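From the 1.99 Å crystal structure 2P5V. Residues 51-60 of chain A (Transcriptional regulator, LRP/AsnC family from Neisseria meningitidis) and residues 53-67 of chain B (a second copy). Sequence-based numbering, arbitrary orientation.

Chain A 51-60: AGIVRQYAAL
Chain B, residues 53-67: IVRQYAALLSPESVN

A beta bulge at R55(A) shifts the register of two antiparallel copies of one strand: between V54(A) and Q56(A) the register shifts by one; R55(A) has phi/psi -95/-20, and R55(A) N (2.9 Å) and, weakly, Q56(A) N (3.4 Å) both donate to L60(B) O. The same double donation recurs at the other end, where L60(A) O accepts from R55(B) N at 3.0 Å and weakly from Q56(B) N at 3.5 Å; R55(B) has phi/psi -101/-23. Strands 54-60 of chain A and 54-61 of chain B run at 159°, their axes 4.7 Å apart at closest approach. The centre is A58(A) opposite A58(B), CA-CA 5.5 Å, a hydrogen-bonded pair with A58(A) N to A58(B) O and A58(B) N to A58(A) O both 3.0 Å. Outward from it, Y57(A) with A59(B) and A59(A) with Y57(B), CA-CA 4.5 Å each, lack such bonds, while Q56(A) with L60(B) and L60(A) with Q56(B), CA-CA 5.2 Å each, have short, nearly straight ones: L60(B) N to Q56(A) O and L60(A) N to Q56(B) O, each 2.7 Å. Beyond the bulge V54(A) faces L61(B), CA-CA 4.6 Å, and S62(B) N donates to I53(A) O at 2.9 Å. Extended residues Y57(A) to L60(A) and Y57(B) to L60(B) have phi -69 to -141, psi 128 to 136.

One face of the sheet carries Q56(A), A58(A), L60(A), Q56(B), A58(B) and L60(B). L60(A) and L60(B), both m with chi2 t, reach diagonally to the central alanines: L60(B) CD1 lies 4.0 Å from A58(A) CB, and L60(A) CD1 4.0 Å from A58(B) CB. The other face carries V54(A), L61(B), Y57(A), A59(A), Y57(B) and A59(B). Y57(A) and Y57(B) are m, chi2 -82° and -85°, setting Y57(A) CE1 3.7 Å from A59(B) CB and Y57(B) CE1 3.8 Å from A59(A) CB. V54(A) (t) packs CG2 4.0 Å from CD2 of L61(B) (m, t).

R55(A) (p, t, t, chi4 76°) lays one guanidinium face over L60(B) CB, 3.7 Å from R55(A) NH2. Its NE donates weakly to L61(B) O at 3.4 Å, and water 1 bridges the same pair, accepting from R55(A) NH2 at 3.1 Å and donating to L61(B) O at 2.8 Å.

Chain A enters through a Schellman motif, with G52(A) at phi/psi 76/14, a positive phi that favours glycine. I53(A) (m, t) sets CG2 3.7 Å from S65(B) OG and 4.1 Å from V66(B) CG1. S65(B) (p), in a 3-10 segment, donates OG to S62(B) O at 2.6 Å.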

# COMPACT_ATOMS: atom_id res chain seq x y z
N ALA A 51 -28.01 12.70 33.28
CA ALA A 51 -28.14 11.52 32.43
C ALA A 51 -26.89 11.25 31.58
O ALA A 51 -26.84 10.25 30.88
CB ALA A 51 -29.35 11.68 31.53
N GLY A 52 -25.92 12.17 31.61
CA GLY A 52 -24.74 12.08 30.76
C GLY A 52 -24.95 12.46 29.30
O GLY A 52 -24.10 12.16 28.46
N ILE A 53 -26.08 13.10 28.98
CA ILE A 53 -26.34 13.53 27.60
C ILE A 53 -25.48 14.76 27.30
O ILE A 53 -24.77 14.79 26.29
CB ILE A 53 -27.84 13.85 27.35
CG1 ILE A 53 -28.69 12.60 27.56
CG2 ILE A 53 -28.04 14.38 25.93
CD1 ILE A 53 -30.18 12.76 27.22
N VAL A 54 -25.58 15.77 28.16
CA VAL A 54 -24.59 16.84 28.23
C VAL A 54 -23.41 16.34 29.09
O VAL A 54 -23.55 16.15 30.29
CB VAL A 54 -25.14 18.10 28.89
CG1 VAL A 54 -24.04 19.18 28.94
CG2 VAL A 54 -26.38 18.59 28.15
N ARG A 55 -22.27 16.09 28.47
CA ARG A 55 -21.14 15.56 29.21
C ARG A 55 -20.19 16.67 29.67
O ARG A 55 -19.41 16.45 30.58
CB ARG A 55 -20.38 14.52 28.39
CG ARG A 55 -19.81 15.02 27.09
CD ARG A 55 -19.03 13.93 26.39
NE ARG A 55 -18.50 14.39 25.11
CZ ARG A 55 -17.45 15.20 24.96
NH1 ARG A 55 -16.77 15.66 26.02
NH2 ARG A 55 -17.07 15.55 23.75
N GLN A 56 -20.26 17.84 29.02
CA GLN A 56 -19.35 18.95 29.32
C GLN A 56 -19.76 20.26 28.63
O GLN A 56 -20.33 20.26 27.56
CB GLN A 56 -17.93 18.61 28.86
CG GLN A 56 -16.84 19.42 29.55
CD GLN A 56 -15.51 19.31 28.84
OE1 GLN A 56 -15.13 18.24 28.36
NE2 GLN A 56 -14.78 20.42 28.77
N TYR A 57 -19.46 21.38 29.28
CA TYR A 57 -19.45 22.69 28.64
C TYR A 57 -18.00 23.12 28.46
O TYR A 57 -17.19 23.03 29.40
CB TYR A 57 -20.22 23.72 29.47
CG TYR A 57 -21.65 23.30 29.73
CD1 TYR A 57 -22.65 23.51 28.77
CD2 TYR A 57 -21.99 22.64 30.91
CE1 TYR A 57 -23.97 23.11 29.00
CE2 TYR A 57 -23.28 22.22 31.15
CZ TYR A 57 -24.27 22.47 30.20
OH TYR A 57 -25.55 22.07 30.46
N ALA A 58 -17.67 23.59 27.27
CA ALA A 58 -16.31 23.97 26.92
C ALA A 58 -16.26 25.31 26.20
O ALA A 58 -17.01 25.54 25.24
CB ALA A 58 -15.69 22.92 26.04
N ALA A 59 -15.34 26.16 26.64
CA ALA A 59 -14.78 27.20 25.78
C ALA A 59 -13.91 26.52 24.71
O ALA A 59 -13.05 25.69 25.02
CB ALA A 59 -13.95 28.17 26.58
N LEU A 60 -14.17 26.87 23.46
CA LEU A 60 -13.38 26.37 22.35
C LEU A 60 -12.46 27.49 21.88
O LEU A 60 -12.90 28.62 21.68
CB LEU A 60 -14.29 25.92 21.21
CG LEU A 60 -15.33 24.88 21.62
CD1 LEU A 60 -16.16 24.47 20.40
CD2 LEU A 60 -14.64 23.65 22.27
N ILE B 53 -9.37 34.61 20.81
CA ILE B 53 -8.76 33.43 21.42
C ILE B 53 -9.87 32.43 21.73
O ILE B 53 -9.79 31.28 21.32
CB ILE B 53 -7.94 33.79 22.69
CG1 ILE B 53 -6.76 34.70 22.32
CG2 ILE B 53 -7.45 32.50 23.41
CD1 ILE B 53 -6.04 35.30 23.51
N VAL B 54 -10.87 32.89 22.47
CA VAL B 54 -12.12 32.15 22.67
C VAL B 54 -13.02 32.42 21.47
O VAL B 54 -13.45 33.55 21.27
CB VAL B 54 -12.88 32.61 23.92
CG1 VAL B 54 -14.19 31.82 24.03
CG2 VAL B 54 -12.01 32.45 25.19
N ARG B 55 -13.30 31.38 20.69
CA ARG B 55 -14.15 31.54 19.50
C ARG B 55 -15.59 31.09 19.71
O ARG B 55 -16.49 31.56 19.01
CB ARG B 55 -13.55 30.86 18.29
CG ARG B 55 -13.15 29.45 18.48
CD ARG B 55 -12.62 28.86 17.19
NE ARG B 55 -12.46 27.42 17.34
CZ ARG B 55 -13.46 26.54 17.30
NH1 ARG B 55 -14.71 26.95 17.11
NH2 ARG B 55 -13.20 25.24 17.46
N GLN B 56 -15.82 30.21 20.68
CA GLN B 56 -17.16 29.74 20.97
C GLN B 56 -17.24 29.07 22.34
O GLN B 56 -16.26 28.54 22.85
CB GLN B 56 -17.59 28.72 19.91
CG GLN B 56 -19.10 28.61 19.74
CD GLN B 56 -19.50 27.34 19.03
OE1 GLN B 56 -20.58 26.80 19.27
NE2 GLN B 56 -18.62 26.85 18.16
N TYR B 57 -18.44 29.09 22.91
CA TYR B 57 -18.81 28.22 24.01
C TYR B 57 -19.82 27.19 23.50
O TYR B 57 -20.75 27.56 22.79
CB TYR B 57 -19.42 29.03 25.14
CG TYR B 57 -18.48 30.06 25.72
CD1 TYR B 57 -17.58 29.71 26.72
CD2 TYR B 57 -18.49 31.38 25.26
CE1 TYR B 57 -16.71 30.63 27.25
CE2 TYR B 57 -17.62 32.32 25.80
CZ TYR B 57 -16.73 31.94 26.80
OH TYR B 57 -15.86 32.84 27.35
N ALA B 58 -19.61 25.93 23.85
CA ALA B 58 -20.44 24.81 23.38
C ALA B 58 -20.70 23.77 24.48
O ALA B 58 -19.79 23.38 25.22
CB ALA B 58 -19.78 24.13 22.16
N ALA B 59 -21.96 23.34 24.57
CA ALA B 59 -22.31 22.11 25.26
C ALA B 59 -21.82 20.92 24.40
O ALA B 59 -22.05 20.89 23.19
CB ALA B 59 -23.82 22.03 25.47
N LEU B 60 -21.11 19.99 25.02
CA LEU B 60 -20.62 18.79 24.33
C LEU B 60 -21.49 17.62 24.76
O LEU B 60 -21.73 17.43 25.95
CB LEU B 60 -19.15 18.54 24.64
CG LEU B 60 -18.16 19.68 24.35
CD1 LEU B 60 -16.72 19.27 24.71
CD2 LEU B 60 -18.21 20.09 22.88
N LEU B 61 -21.99 16.87 23.80
CA LEU B 61 -22.88 15.77 24.09
C LEU B 61 -22.21 14.42 23.95
O LEU B 61 -21.25 14.27 23.20
CB LEU B 61 -24.10 15.82 23.18
CG LEU B 61 -24.88 17.13 23.11
CD1 LEU B 61 -26.15 16.89 22.36
CD2 LEU B 61 -25.16 17.74 24.49
N SER B 62 -22.76 13.43 24.65
CA SER B 62 -22.39 12.03 24.41
C SER B 62 -23.09 11.52 23.13
O SER B 62 -24.32 11.53 23.04
CB SER B 62 -22.77 11.15 25.60
OG SER B 62 -22.53 9.78 25.33
N PRO B 63 -22.30 11.10 22.12
CA PRO B 63 -22.87 10.50 20.92
C PRO B 63 -23.75 9.29 21.19
O PRO B 63 -24.84 9.20 20.64
CB PRO B 63 -21.63 10.10 20.13
CG PRO B 63 -20.61 11.05 20.56
CD PRO B 63 -20.83 11.20 22.01
N GLU B 64 -23.30 8.39 22.06
CA GLU B 64 -24.12 7.24 22.44
C GLU B 64 -25.48 7.67 22.98
O GLU B 64 -26.51 7.16 22.54
CB GLU B 64 -23.39 6.36 23.46
CG GLU B 64 -22.55 5.27 22.83
CD GLU B 64 -23.39 4.14 22.26
OE1 GLU B 64 -23.99 4.32 21.18
OE2 GLU B 64 -23.44 3.06 22.89
N SER B 65 -25.48 8.63 23.91
CA SER B 65 -26.72 9.10 24.55
C SER B 65 -27.77 9.65 23.56
O SER B 65 -28.95 9.73 23.89
CB SER B 65 -26.40 10.16 25.60
OG SER B 65 -26.01 11.38 24.99
N VAL B 66 -27.34 10.03 22.37
CA VAL B 66 -28.24 10.55 21.35
C VAL B 66 -28.31 9.59 20.15
O VAL B 66 -28.66 10.00 19.04
CB VAL B 66 -27.85 11.99 20.91
CG1 VAL B 66 -28.12 12.97 22.06
CG2 VAL B 66 -26.39 12.07 20.42
N ASN B 67 -28.00 8.33 20.40
CA ASN B 67 -28.13 7.27 19.41
C ASN B 67 -27.23 7.46 18.19
O ASN B 67 -27.62 7.17 17.07
CB ASN B 67 -29.60 7.11 18.97
CG ASN B 67 -29.89 5.75 18.33
OD1 ASN B 67 -29.24 4.75 18.65
ND2 ASN B 67 -30.86 5.72 17.41
O HOH W 1 -19.23 15.24 21.52